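Transcriptional regulator of the TetR/AcrR family (Thermobifida fusca YX, PDB 3DCF) probably acts as a transcriptional repressor that binds DNA at regulatory sequences. Local coordinates at residues 45-49 with 50-54; 86-89 with 90-94; 156-159 with 160-163; 147-150 with 151-155; 195-198 with 199-203. One frame throughout, in Å; residues are numbered along the deposited sequence.

Contact 1: residues 45-49 with 50-54; sequences REKGY and YATSL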
loop_
_atom_site.group_PDB
_atom_site.type_symbol
_atom_site.label_atom_id
_atom_site.label_comp_id
_atom_site.label_asym_id
_atom_site.label_seq_id
_atom_site.Cartn_x
_atom_site.Cartn_y
_atom_site.Cartn_z
ATOM N N ARG A 45 24.399 -7.359 0.807
ATOM C CA ARG A 45 23.870 -8.230 -0.245
ATOM C C ARG A 45 24.425 -9.654 -0.097
ATOM O O ARG A 45 23.668 -10.587 0.173
ATOM C CB ARG A 45 24.201 -7.668 -1.637
ATOM N N GLU A 46 25.749 -9.791 -0.219
ATOM C CA GLU A 46 26.437 -11.096 -0.173
ATOM C C GLU A 46 26.302 -11.854 1.149
ATOM O O GLU A 46 26.106 -13.065 1.141
ATOM C CB GLU A 46 27.937 -10.944 -0.521
ATOM C CG GLU A 46 28.730 -12.300 -0.567
ATOM C CD GLU A 46 30.197 -12.181 -1.005
ATOM O OE1 GLU A 46 30.599 -11.152 -1.597
ATOM O OE2 GLU A 46 30.946 -13.150 -0.759
ATOM N N LYS A 47 26.407 -11.142 2.264
ATOM C CA LYS A 47 26.394 -11.751 3.603
ATOM C C LYS A 47 25.043 -11.705 4.314
ATOM O O LYS A 47 24.695 -12.663 5.008
ATOM C CB LYS A 47 27.465 -11.072 4.478
ATOM C CG LYS A 47 27.857 -11.826 5.743
ATOM C CD LYS A 47 28.992 -11.114 6.476
ATOM C CE LYS A 47 29.510 -11.925 7.652
ATOM N NZ LYS A 47 30.510 -11.179 8.469
ATOM N N GLY A 48 24.302 -10.603 4.153
ATOM C CA GLY A 48 23.024 -10.371 4.857
ATOM C C GLY A 48 23.212 -9.308 5.938
ATOM O O GLY A 48 24.273 -9.243 6.579
ATOM N N TYR A 49 22.175 -8.504 6.168
ATOM C CA TYR A 49 22.236 -7.385 7.128
ATOM C C TYR A 49 22.539 -7.795 8.580
ATOM O O TYR A 49 23.411 -7.190 9.221
ATOM C CB TYR A 49 20.944 -6.537 7.062
ATOM C CG TYR A 49 20.891 -5.367 8.038
ATOM C CD1 TYR A 49 21.541 -4.154 7.757
ATOM C CD2 TYR A 49 20.186 -5.477 9.248
ATOM C CE1 TYR A 49 21.495 -3.075 8.673
ATOM C CE2 TYR A 49 20.136 -4.415 10.163
ATOM C CZ TYR A 49 20.788 -3.215 9.869
ATOM O OH TYR A 49 20.728 -2.184 10.784
ATOM N N TYR A 50 21.832 -8.811 9.076
ATOM C CA TYR A 50 21.980 -9.256 10.480
ATOM C C TYR A 50 23.291 -9.995 10.791
ATOM O O TYR A 50 23.687 -10.053 11.958
ATOM C CB TYR A 50 20.766 -10.080 10.938
ATOM C CG TYR A 50 19.450 -9.309 10.890
ATOM C CD1 TYR A 50 18.998 -8.548 11.989
ATOM C CD2 TYR A 50 18.650 -9.333 9.733
ATOM C CE1 TYR A 50 17.761 -7.822 11.926
ATOM C CE2 TYR A 50 17.422 -8.625 9.665
ATOM C CZ TYR A 50 16.988 -7.875 10.754
ATOM O OH TYR A 50 15.788 -7.208 10.637
ATOM N N ALA A 51 23.937 -10.559 9.763
ATOM C CA ALA A 51 25.240 -11.234 9.896
ATOM C C ALA A 51 26.442 -10.271 9.749
ATOM O O ALA A 51 27.577 -10.647 10.080
ATOM C CB ALA A 51 25.354 -12.373 8.866
ATOM N N THR A 52 26.187 -9.051 9.256
ATOM C CA THR A 52 27.221 -8.019 9.015
ATOM C C THR A 52 27.261 -6.969 10.128
ATOM O O THR A 52 26.226 -6.421 10.468
ATOM C CB THR A 52 26.925 -7.248 7.685
ATOM O OG1 THR A 52 26.690 -8.181 6.619
ATOM C CG2 THR A 52 28.076 -6.300 7.315
ATOM N N SER A 53 28.446 -6.673 10.664
ATOM C CA SER A 53 28.630 -5.635 11.708
ATOM C C SER A 53 29.477 -4.458 11.185
ATOM O O SER A 53 29.933 -4.483 10.024
ATOM C CB SER A 53 29.300 -6.266 12.923
ATOM O OG SER A 53 30.519 -6.875 12.556
ATOM N N LEU A 54 29.656 -3.419 12.013
ATOM C CA LEU A 54 30.552 -2.279 11.657
ATOM C C LEU A 54 32.031 -2.691 11.578
ATOM O O LEU A 54 32.801 -2.068 10.842
ATOM C CB LEU A 54 30.392 -1.050 12.584
ATOM C CG LEU A 54 29.376 0.056 12.235
ATOM C CD1 LEU A 54 29.352 1.106 13.356
ATOM C CD2 LEU A 54 29.692 0.745 10.897
#
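Y49 and Y50 form a T-shaped pair in which CD2 of Y49 points onto the middle of the Y50 ring, the planes being 88° apart and the centroids of the Y49 and Y50 rings 5.4 Å apart. Y49 holds CG anti to its backbone N (chi1 179°) and Y50 holds it anti to its carbonyl carbon (chi1 -61°), which turns the neighbouring rings edge to face. Behind them the chain folds back. OG1 of T52 donates to G48 O at 2.6 Å, coming from above the carbonyl plane, while T52 N adds weak bonds to G48 O and Y49 O. Glycine suits position 48 because phi is positive and a CB would press on K47 O. The extended chain of K47 slants past T52; its NZ bonds weakly to A51 O, 3.4 Å away, and makes a salt bridge with D56. A valine at T52 would probably leave G48 O without its short hydroxyl bond and the turn less firmly closed. This turn joins helix 31-46, where T52 packs on L43 and F44, to helix 54-61, whose N-cap S53 opens the predicted helix-turn-helix; Y49 reaches helix 75-98, with its ring on K75 and its OH on E76.

Contact 2: residues 86-89 with 90-94; sequences IVDE and ALERF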
loop_
_atom_site.group_PDB
_atom_site.type_symbol
_atom_site.label_atom_id
_atom_site.label_comp_id
_atom_site.label_asym_id
_atom_site.label_seq_id
_atom_site.Cartn_x
_atom_site.Cartn_y
_atom_site.Cartn_z
ATOM N N ILE A 86 19.651 6.113 -2.335
ATOM C CA ILE A 86 18.696 5.520 -3.322
ATOM C C ILE A 86 17.467 6.434 -3.544
ATOM O O ILE A 86 17.010 6.569 -4.684
ATOM C CB ILE A 86 18.227 4.062 -2.940
ATOM C CG1 ILE A 86 19.406 3.075 -2.930
ATOM C CG2 ILE A 86 17.194 3.518 -3.938
ATOM C CD1 ILE A 86 19.069 1.725 -2.297
ATOM N N VAL A 87 16.953 7.042 -2.467
ATOM C CA VAL A 87 15.863 8.031 -2.551
ATOM C C VAL A 87 16.347 9.293 -3.271
ATOM O O VAL A 87 15.606 9.833 -4.088
ATOM C CB VAL A 87 15.270 8.434 -1.145
ATOM C CG1 VAL A 87 14.274 9.609 -1.253
ATOM C CG2 VAL A 87 14.602 7.232 -0.486
ATOM N N ASP A 88 17.574 9.737 -2.976
ATOM C CA ASP A 88 18.159 10.948 -3.594
ATOM C C ASP A 88 18.355 10.786 -5.130
ATOM O O ASP A 88 18.009 11.704 -5.884
ATOM C CB ASP A 88 19.474 11.361 -2.880
ATOM C CG ASP A 88 19.915 12.784 -3.196
ATOM O OD1 ASP A 88 19.087 13.711 -3.146
ATOM O OD2 ASP A 88 21.118 13.003 -3.445
ATOM N N GLU A 89 18.878 9.638 -5.584
ATOM C CA GLU A 89 19.045 9.383 -7.036
ATOM C C GLU A 89 17.725 9.188 -7.791
ATOM O O GLU A 89 17.590 9.675 -8.923
ATOM C CB GLU A 89 19.936 8.169 -7.339
ATOM C CG GLU A 89 21.448 8.400 -7.238
ATOM C CD GLU A 89 22.257 7.366 -8.040
ATOM O OE1 GLU A 89 21.795 6.208 -8.171
ATOM O OE2 GLU A 89 23.352 7.721 -8.552
ATOM N N ALA A 90 16.801 8.427 -7.191
ATOM C CA ALA A 90 15.447 8.185 -7.749
ATOM C C ALA A 90 14.679 9.494 -7.964
ATOM O O ALA A 90 14.026 9.680 -8.995
ATOM C CB ALA A 90 14.642 7.239 -6.850
ATOM N N LEU A 91 14.797 10.398 -6.998
ATOM C CA LEU A 91 14.151 11.705 -7.058
ATOM C C LEU A 91 14.778 12.617 -8.136
ATOM O O LEU A 91 14.049 13.412 -8.741
ATOM C CB LEU A 91 14.127 12.325 -5.654
ATOM C CG LEU A 91 13.411 13.649 -5.395
ATOM C CD1 LEU A 91 12.803 13.681 -3.980
ATOM C CD2 LEU A 91 14.373 14.836 -5.655
ATOM N N GLU A 92 16.095 12.492 -8.391
ATOM C CA GLU A 92 16.772 13.244 -9.492
ATOM C C GLU A 92 16.298 12.772 -10.877
ATOM O O GLU A 92 16.114 13.582 -11.777
ATOM C CB GLU A 92 18.302 13.149 -9.432
ATOM C CG GLU A 92 18.958 13.997 -8.339
ATOM C CD GLU A 92 20.498 13.976 -8.377
ATOM O OE1 GLU A 92 21.095 13.705 -9.450
ATOM O OE2 GLU A 92 21.114 14.253 -7.324
ATOM N N ARG A 93 16.139 11.457 -11.035
ATOM C CA ARG A 93 15.574 10.869 -12.260
ATOM C C ARG A 93 14.107 11.255 -12.454
ATOM O O ARG A 93 13.643 11.334 -13.583
ATOM C CB ARG A 93 15.717 9.348 -12.270
ATOM C CG ARG A 93 17.176 8.896 -12.303
ATOM C CD ARG A 93 17.326 7.419 -12.608
ATOM N NE ARG A 93 16.582 6.561 -11.680
ATOM C CZ ARG A 93 16.983 6.158 -10.466
ATOM N NH1 ARG A 93 18.155 6.532 -9.945
ATOM N NH2 ARG A 93 16.169 5.375 -9.742
ATOM N N PHE A 94 13.400 11.515 -11.348
ATOM C CA PHE A 94 11.995 11.953 -11.364
ATOM C C PHE A 94 11.897 13.424 -11.845
ATOM O O PHE A 94 11.107 13.729 -12.758
ATOM C CB PHE A 94 11.371 11.775 -9.967
ATOM C CG PHE A 94 9.900 11.494 -9.982
ATOM C CD1 PHE A 94 9.441 10.220 -10.323
ATOM C CD2 PHE A 94 8.971 12.475 -9.623
ATOM C CE1 PHE A 94 8.069 9.917 -10.329
ATOM C CE2 PHE A 94 7.581 12.186 -9.628
ATOM C CZ PHE A 94 7.135 10.898 -9.981
HETATM O O HOH W 1 20.240 15.416 -4.848
#
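D88 and E92, one turn apart on the same face of the helix, share water 1, which lies 2.7 Å from D88 OD1 and 2.9 Å from E92 OE2, within hydrogen-bonding reach of both. The water probably softens the like-charge approach of D88 OD2 and E92 OE2, 4.1 Å apart with the carboxylate planes nearly perpendicular. D88 OD1 also has a long, weak ion pair with R147. The main-chain polar atoms are satisfied in the α-helical manner: A90 N donates to I86 O, L91 N to V87 O, E92 N to D88 O at 3.3 Å, and R93 N to E89 O at 3.1 Å. The segment belongs to helix 75-98, which follows the predicted helix-turn-helix and, as in other TetR-type regulators, joins the DNA-binding part to the regulatory core. R93 folds back at chi3 (-56°), which lays one face of its guanidinium against the backbone of E89 and A90; its NH1 is 3.4 Å from E89 O, at too poor an angle for a bond. R93 NH1 stays 4.1 Å from E89 OE1, beyond a salt bridge, and the charge is instead met through NE, which pairs with E114 of helix 104-121. Alanine suits position 90 because its methyl lets the Y151 side chain of helix 138-164 come close; L91 packs on R147 and E150, while its carbonyl O is bonded to H95 ND1.

Contact 3: residues 156-159 with 160-163; sequences QRLY and AEGV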
loop_
_atom_site.group_PDB
_atom_site.type_symbol
_atom_site.label_atom_id
_atom_site.label_comp_id
_atom_site.label_asym_id
_atom_site.label_seq_id
_atom_site.Cartn_x
_atom_site.Cartn_y
_atom_site.Cartn_z
ATOM N N GLN A 156 1.462 16.356 -8.882
ATOM C CA GLN A 156 0.217 17.140 -8.658
ATOM C C GLN A 156 0.082 18.287 -9.648
ATOM O O GLN A 156 -0.964 18.415 -10.303
ATOM C CB GLN A 156 0.107 17.723 -7.239
ATOM C CG GLN A 156 -0.494 16.784 -6.216
ATOM C CD GLN A 156 -0.599 17.402 -4.820
ATOM O OE1 GLN A 156 -0.269 18.577 -4.603
ATOM N NE2 GLN A 156 -1.060 16.603 -3.865
ATOM N N ARG A 157 1.132 19.110 -9.733
ATOM C CA ARG A 157 1.173 20.261 -10.661
ATOM C C ARG A 157 1.024 19.819 -12.122
ATOM O O ARG A 157 0.290 20.447 -12.893
ATOM C CB ARG A 157 2.469 21.068 -10.496
ATOM C CG ARG A 157 2.608 21.753 -9.131
ATOM C CD ARG A 157 3.833 22.689 -9.072
ATOM N NE ARG A 157 5.118 21.981 -9.191
ATOM C CZ ARG A 157 5.848 21.481 -8.183
ATOM N NH1 ARG A 157 5.463 21.574 -6.902
ATOM N NH2 ARG A 157 6.999 20.863 -8.467
ATOM N N LEU A 158 1.678 18.703 -12.450
ATOM C CA LEU A 158 1.687 18.121 -13.797
ATOM C C LEU A 158 0.300 17.543 -14.190
ATOM O O LEU A 158 -0.075 17.600 -15.370
ATOM C CB LEU A 158 2.805 17.053 -13.899
ATOM C CG LEU A 158 3.615 16.918 -15.170
ATOM C CD1 LEU A 158 4.351 18.235 -15.434
ATOM C CD2 LEU A 158 4.624 15.765 -15.022
ATOM N N TYR A 159 -0.444 16.985 -13.220
ATOM C CA TYR A 159 -1.801 16.452 -13.476
ATOM C C TYR A 159 -2.812 17.609 -13.700
ATOM O O TYR A 159 -3.717 17.469 -14.532
ATOM C CB TYR A 159 -2.273 15.480 -12.373
ATOM C CG TYR A 159 -3.464 14.639 -12.798
ATOM C CD1 TYR A 159 -4.781 15.114 -12.656
ATOM C CD2 TYR A 159 -3.287 13.373 -13.356
ATOM C CE1 TYR A 159 -5.890 14.345 -13.064
ATOM C CE2 TYR A 159 -4.395 12.590 -13.768
ATOM C CZ TYR A 159 -5.694 13.087 -13.620
ATOM O OH TYR A 159 -6.789 12.336 -14.019
ATOM N N ALA A 160 -2.646 18.721 -12.972
ATOM C CA ALA A 160 -3.475 19.941 -13.128
ATOM C C ALA A 160 -3.341 20.602 -14.509
ATOM O O ALA A 160 -4.343 21.076 -15.058
ATOM C CB ALA A 160 -3.147 20.960 -12.055
ATOM N N GLU A 161 -2.111 20.658 -15.040
ATOM C CA GLU A 161 -1.841 21.211 -16.386
ATOM C C GLU A 161 -2.500 20.382 -17.499
ATOM O O GLU A 161 -3.110 20.945 -18.409
ATOM C CB GLU A 161 -0.342 21.279 -16.670
ATOM C CG GLU A 161 0.470 22.246 -15.828
ATOM C CD GLU A 161 1.970 22.071 -16.073
ATOM O OE1 GLU A 161 2.371 21.867 -17.248
ATOM O OE2 GLU A 161 2.748 22.127 -15.092
ATOM N N GLY A 162 -2.343 19.057 -17.422
ATOM C CA GLY A 162 -2.946 18.098 -18.367
ATOM C C GLY A 162 -4.481 18.059 -18.363
ATOM O O GLY A 162 -5.096 17.765 -19.394
ATOM N N VAL A 163 -5.091 18.330 -17.203
ATOM C CA VAL A 163 -6.553 18.449 -17.069
ATOM C C VAL A 163 -7.029 19.781 -17.681
ATOM O O VAL A 163 -8.036 19.794 -18.398
ATOM C CB VAL A 163 -7.024 18.314 -15.580
ATOM C CG1 VAL A 163 -8.463 18.786 -15.398
ATOM C CG2 VAL A 163 -6.863 16.863 -15.084
#
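Y159 and V163 carry the apolar part of this contact, one helical turn apart. CG2 of V163 comes obliquely to the CD1-CE1 side of the Y159 ring, 3.4 Å from Y159 CE1 and 3.6 Å from Y159 CD1, and the two side chains run slantwise to each other. The ring arrives there because Y159 keeps CG anti to its backbone N (chi1 -164°), while V163 turns CG2 anti to its own carbonyl carbon, back over the preceding turn. A β-branched valine thus offers a rigid methyl to the flat ring, and the same CG2 rests 3.3 Å from Y159 O.

The hydrogen bonds across the contact are those of the main chain: A160 N to Q156 O, E161 N to R157 O, V163 N to Y159 O at 3.1 Å, and a weaker one from G162 N to L158 O at 3.4 Å. The phenol oxygen of Y159 is satisfied farther along the chain, by L169 O.

The charged residues pack through their aliphatic parts. That of E161 lies along the preceding turn, its CG 3.4 Å from R157 O. Long charged side chains suit this exposed face because their ends can reach solvent, and E161 and R157 do not form a salt bridge. Glycine at 162 keeps the buried side slim where its backbone bonds with L168 of the following loop.

The arrangement is a regular i to i+4 pairing in the last turns of helix 138-164 in the all-helical TetR-type regulatory domain, with Y159 also packing on L209 of the second subunit.

Contact 4: residues 147-150 with 151-155; sequences RERE and YTEIM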
loop_
_atom_site.group_PDB
_atom_site.type_symbol
_atom_site.label_atom_id
_atom_site.label_comp_id
_atom_site.label_asym_id
_atom_site.label_seq_id
_atom_site.Cartn_x
_atom_site.Cartn_y
_atom_site.Cartn_z
ATOM N N ARG A 147 10.810 14.032 1.312
ATOM C CA ARG A 147 11.063 13.441 -0.025
ATOM C C ARG A 147 9.768 12.894 -0.644
ATOM O O ARG A 147 9.572 13.055 -1.846
ATOM C CB ARG A 147 12.172 12.371 -0.043
ATOM C CG ARG A 147 13.493 12.706 0.700
ATOM C CD ARG A 147 13.980 14.181 0.629
ATOM N NE ARG A 147 14.380 14.579 -0.715
ATOM C CZ ARG A 147 15.566 14.329 -1.284
ATOM N NH1 ARG A 147 16.532 13.650 -0.650
ATOM N NH2 ARG A 147 15.792 14.756 -2.525
ATOM N N GLU A 148 8.908 12.254 0.166
ATOM C CA GLU A 148 7.568 11.804 -0.283
ATOM C C GLU A 148 6.753 12.996 -0.822
ATOM O O GLU A 148 6.100 12.871 -1.862
ATOM C CB GLU A 148 6.736 11.144 0.839
ATOM C CG GLU A 148 7.086 9.709 1.260
ATOM C CD GLU A 148 5.902 8.987 1.992
ATOM O OE1 GLU A 148 4.760 8.970 1.474
ATOM O OE2 GLU A 148 6.107 8.391 3.069
ATOM N N ARG A 149 6.786 14.123 -0.092
ATOM C CA ARG A 149 6.096 15.364 -0.498
ATOM C C ARG A 149 6.546 15.913 -1.855
ATOM O O ARG A 149 5.700 16.374 -2.618
ATOM C CB ARG A 149 6.194 16.480 0.564
ATOM C CG ARG A 149 5.208 16.324 1.719
ATOM C CD ARG A 149 5.089 17.600 2.565
ATOM N NE ARG A 149 6.293 17.867 3.349
ATOM C CZ ARG A 149 6.605 17.315 4.532
ATOM N NH1 ARG A 149 5.815 16.412 5.135
ATOM N NH2 ARG A 149 7.749 17.662 5.127
ATOM N N GLU A 150 7.858 15.870 -2.136
ATOM C CA GLU A 150 8.412 16.329 -3.432
ATOM C C GLU A 150 7.871 15.521 -4.607
ATOM O O GLU A 150 7.431 16.122 -5.571
ATOM C CB GLU A 150 9.940 16.305 -3.456
ATOM C CG GLU A 150 10.580 17.379 -2.589
ATOM C CD GLU A 150 12.101 17.274 -2.522
ATOM O OE1 GLU A 150 12.724 16.806 -3.513
ATOM O OE2 GLU A 150 12.662 17.691 -1.473
ATOM N N TYR A 151 7.919 14.181 -4.513
ATOM C CA TYR A 151 7.346 13.257 -5.529
ATOM C C TYR A 151 5.894 13.614 -5.892
ATOM O O TYR A 151 5.537 13.734 -7.073
ATOM C CB TYR A 151 7.308 11.793 -5.022
ATOM C CG TYR A 151 8.528 10.932 -5.250
ATOM C CD1 TYR A 151 8.813 10.429 -6.535
ATOM C CD2 TYR A 151 9.341 10.521 -4.179
ATOM C CE1 TYR A 151 9.927 9.594 -6.765
ATOM C CE2 TYR A 151 10.453 9.681 -4.390
ATOM C CZ TYR A 151 10.739 9.226 -5.682
ATOM O OH TYR A 151 11.820 8.412 -5.890
ATOM N N THR A 152 5.080 13.748 -4.844
ATOM C CA THR A 152 3.650 14.036 -4.959
ATOM C C THR A 152 3.395 15.396 -5.606
ATOM O O THR A 152 2.594 15.495 -6.531
ATOM C CB THR A 152 2.933 13.979 -3.559
ATOM O OG1 THR A 152 3.354 12.818 -2.839
ATOM C CG2 THR A 152 1.419 13.933 -3.708
ATOM N N GLU A 153 4.105 16.421 -5.136
ATOM C CA GLU A 153 3.935 17.794 -5.640
ATOM C C GLU A 153 4.332 17.986 -7.109
ATOM O O GLU A 153 3.639 18.719 -7.820
ATOM C CB GLU A 153 4.593 18.816 -4.694
ATOM C CG GLU A 153 3.789 18.940 -3.367
ATOM C CD GLU A 153 4.529 19.629 -2.213
ATOM O OE1 GLU A 153 5.582 20.268 -2.440
ATOM O OE2 GLU A 153 4.054 19.519 -1.056
ATOM N N ILE A 154 5.402 17.306 -7.555
ATOM C CA ILE A 154 5.840 17.317 -8.974
ATOM C C ILE A 154 4.721 16.762 -9.869
ATOM O O ILE A 154 4.373 17.366 -10.885
ATOM C CB ILE A 154 7.147 16.484 -9.224
ATOM C CG1 ILE A 154 8.370 17.114 -8.544
ATOM C CG2 ILE A 154 7.458 16.393 -10.712
ATOM C CD1 ILE A 154 9.563 16.177 -8.448
HETATM N N MSE A 155 4.163 15.621 -9.466
HETATM C CA MSE A 155 3.067 15.005 -10.198
HETATM C C MSE A 155 1.729 15.756 -10.052
HETATM O O MSE A 155 0.947 15.763 -11.005
HETATM C CB MSE A 155 2.937 13.532 -9.825
HETATM C CG MSE A 155 1.826 12.833 -10.571
HETATM SE SE MSE A 155 2.088 10.947 -10.775
HETATM C CE MSE A 155 3.716 10.993 -11.899
#
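From R147 to I154 the backbone keeps to regular α-helical i to i+4 bonding, weak from Y151 N to R147 O and firmer further on, with I154 N 3.1 Å from E150 O. T152 adds a second grip to one carbonyl: its OG1 donates to E148 O at 2.9 Å and its N to the same E148 O at 3.3 Å, the two donors coming from opposite faces of the carbonyl plane. Having OG1 anti to the carbonyl carbon (chi1 -45°) swings the hydroxyl back along the helix, where it finds its acceptor within the helix itself. Replacing T152 by a valine would probably leave E148 O with its backbone donor but without the hydroxyl that shares it. The Y151 ring leaves the helix beside the preceding turn, its CD2 3.5 Å from R147 O, with E148 CA near the ring plane at its edge. E153 and I154 also fold backward, E153 CG lying 3.3 Å from R149 O and I154 CG1 3.3 Å from E150 O. Among the charges, R147 NE and E150 OE2 make a long salt bridge of 3.6 Å, with E150 OE1 in the guanidinium plane at its edge, whereas E148 pairs with R145. In the fold, this part of helix 138-164 lies between several partners: Y151 meets F94 of helix 75-98 and H115 of helix 104-121 edge to face, I154 touches A98, the selenomethionine M155 packs on I108 and L111, T152 packs on T177 of helix 173-185, and E148 touches F129 and Y130 of helix 123-130.

Contact 5: residues 195-198 with 199-203; sequences GRLS and ADEVV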
loop_
_atom_site.group_PDB
_atom_site.type_symbol
_atom_site.label_atom_id
_atom_site.label_comp_id
_atom_site.label_asym_id
_atom_site.label_seq_id
_atom_site.Cartn_x
_atom_site.Cartn_y
_atom_site.Cartn_z
ATOM N N GLY A 195 8.569 -15.468 -9.823
ATOM C CA GLY A 195 7.346 -15.842 -10.534
ATOM C C GLY A 195 7.466 -15.816 -12.061
ATOM O O GLY A 195 8.472 -15.356 -12.626
ATOM N N ARG A 196 6.420 -16.334 -12.711
ATOM C CA ARG A 196 6.275 -16.396 -14.194
ATOM C C ARG A 196 6.508 -15.085 -14.965
ATOM O O ARG A 196 7.283 -15.078 -15.923
ATOM C CB ARG A 196 4.913 -17.005 -14.587
ATOM C CG ARG A 196 3.678 -16.291 -13.993
ATOM C CD ARG A 196 2.409 -17.147 -14.038
ATOM N NE ARG A 196 1.538 -16.839 -12.892
ATOM C CZ ARG A 196 0.673 -15.817 -12.786
ATOM N NH1 ARG A 196 0.496 -14.918 -13.768
ATOM N NH2 ARG A 196 -0.042 -15.687 -11.661
ATOM N N LEU A 197 5.864 -13.992 -14.546
ATOM C CA LEU A 197 6.029 -12.676 -15.211
ATOM C C LEU A 197 7.311 -11.955 -14.744
ATOM O O LEU A 197 7.638 -11.968 -13.559
ATOM C CB LEU A 197 4.801 -11.768 -14.983
ATOM C CG LEU A 197 3.437 -12.199 -15.548
ATOM C CD1 LEU A 197 2.384 -11.187 -15.147
ATOM C CD2 LEU A 197 3.460 -12.367 -17.062
ATOM N N SER A 198 8.028 -11.341 -15.686
ATOM C CA SER A 198 9.245 -10.575 -15.389
ATOM C C SER A 198 8.894 -9.141 -14.930
ATOM O O SER A 198 7.723 -8.727 -14.960
ATOM C CB SER A 198 10.155 -10.539 -16.625
ATOM O OG SER A 198 9.497 -9.925 -17.732
ATOM N N ALA A 199 9.918 -8.403 -14.496
ATOM C CA ALA A 199 9.775 -7.010 -14.053
ATOM C C ALA A 199 9.290 -6.081 -15.183
ATOM O O ALA A 199 8.493 -5.185 -14.927
ATOM C CB ALA A 199 11.101 -6.497 -13.457
ATOM N N ASP A 200 9.770 -6.320 -16.414
ATOM C CA ASP A 200 9.387 -5.544 -17.618
ATOM C C ASP A 200 7.924 -5.716 -18.026
ATOM O O ASP A 200 7.291 -4.752 -18.452
ATOM C CB ASP A 200 10.284 -5.903 -18.825
ATOM C CG ASP A 200 11.717 -5.405 -18.672
ATOM O OD1 ASP A 200 11.903 -4.204 -18.372
ATOM O OD2 ASP A 200 12.661 -6.201 -18.895
ATOM N N GLU A 201 7.409 -6.939 -17.914
ATOM C CA GLU A 201 6.001 -7.253 -18.240
ATOM C C GLU A 201 5.033 -6.616 -17.235
ATOM O O GLU A 201 3.979 -6.098 -17.627
ATOM C CB GLU A 201 5.756 -8.773 -18.258
ATOM C CG GLU A 201 6.570 -9.550 -19.290
ATOM C CD GLU A 201 6.492 -11.045 -19.059
ATOM O OE1 GLU A 201 5.453 -11.656 -19.403
ATOM O OE2 GLU A 201 7.483 -11.605 -18.533
ATOM N N VAL A 202 5.400 -6.669 -15.947
ATOM C CA VAL A 202 4.590 -6.090 -14.865
ATOM C C VAL A 202 4.534 -4.548 -14.973
ATOM O O VAL A 202 3.470 -3.970 -14.764
ATOM C CB VAL A 202 5.084 -6.534 -13.458
ATOM C CG1 VAL A 202 4.267 -5.855 -12.343
ATOM C CG2 VAL A 202 5.016 -8.057 -13.320
ATOM N N VAL A 203 5.661 -3.901 -15.300
ATOM C CA VAL A 203 5.707 -2.439 -15.490
ATOM C C VAL A 203 4.845 -1.995 -16.689
ATOM O O VAL A 203 4.065 -1.038 -16.583
ATOM C CB VAL A 203 7.165 -1.920 -15.664
ATOM C CG1 VAL A 203 7.187 -0.417 -16.042
ATOM C CG2 VAL A 203 7.996 -2.192 -14.381
HETATM O O HOH W 2 8.209 -14.107 -18.112
#
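OE2 of E201 is gripped three times: by S198 OG at 2.7 Å, by S198 N at 2.9 Å and by water 2 at 2.6 Å. The hydroxyl uses the anti lone pair of the carboxylate oxygen, whereas the amide, with a nearly straight N-H...O angle of 169°, comes from well above the carboxylate plane. With chi1 at 60°, OG of S198 sits between its backbone N and carbonyl carbon, on the side where the E201 carboxylate lies, and hydroxyl and amide converge on OE2. The water links the carboxylate back to R196 O, which takes its other proton. S198 is the N-cap of the helix and E201 its third residue, and the bond from S198 N to the E201 carboxylate is one half of a capping box; here the S198 hydroxyl also turns to the carboxylate. A negative side chain suits this helix start, where it would probably interact favourably with the helix dipole. The first turn closes with V202 N donating to S198 O. L197 and V202 flank the cap, L197 CB lying 4.1 Å from V202 CG2: this pairing of the residue before the N-cap with the fourth of the helix is a hydrophobic staple, and branched aliphatic residues suit it. The L197 side chain crosses that of E201 at about a right angle, with CD2 beside OE1. Helix 199-212 rests A199 and V203 on L120 of helix 104-121, while A199 and V202 touch Y191; in the loop before it, R196 makes a salt bridge with D172 of the second subunit and L197 packs on V175 of the second subunit.

Along the chain the order is contact 1, contact 2, contact 4, contact 3 and contact 5. Contact 1 lies at the start of the predicted DNA-binding helix-turn-helix, its centre about 25 Å from that of contact 2 on helix 75-98, which leads into the regulatory core. There contact 2 touches contact 4, the centres about 11 Å apart, where helices 75-98 and 138-164 pack. Contact 3 continues helix 138-164, about 13 Å from contact 4 and about 44 Å from contact 1, both between centres. Contact 5 begins helix 199-212, its centre about 29 Å from that of contact 3. Contacts 3 and 5 both pack on the second subunit, consistent with a dimer held through the core domains, with the DNA-binding part at a distance.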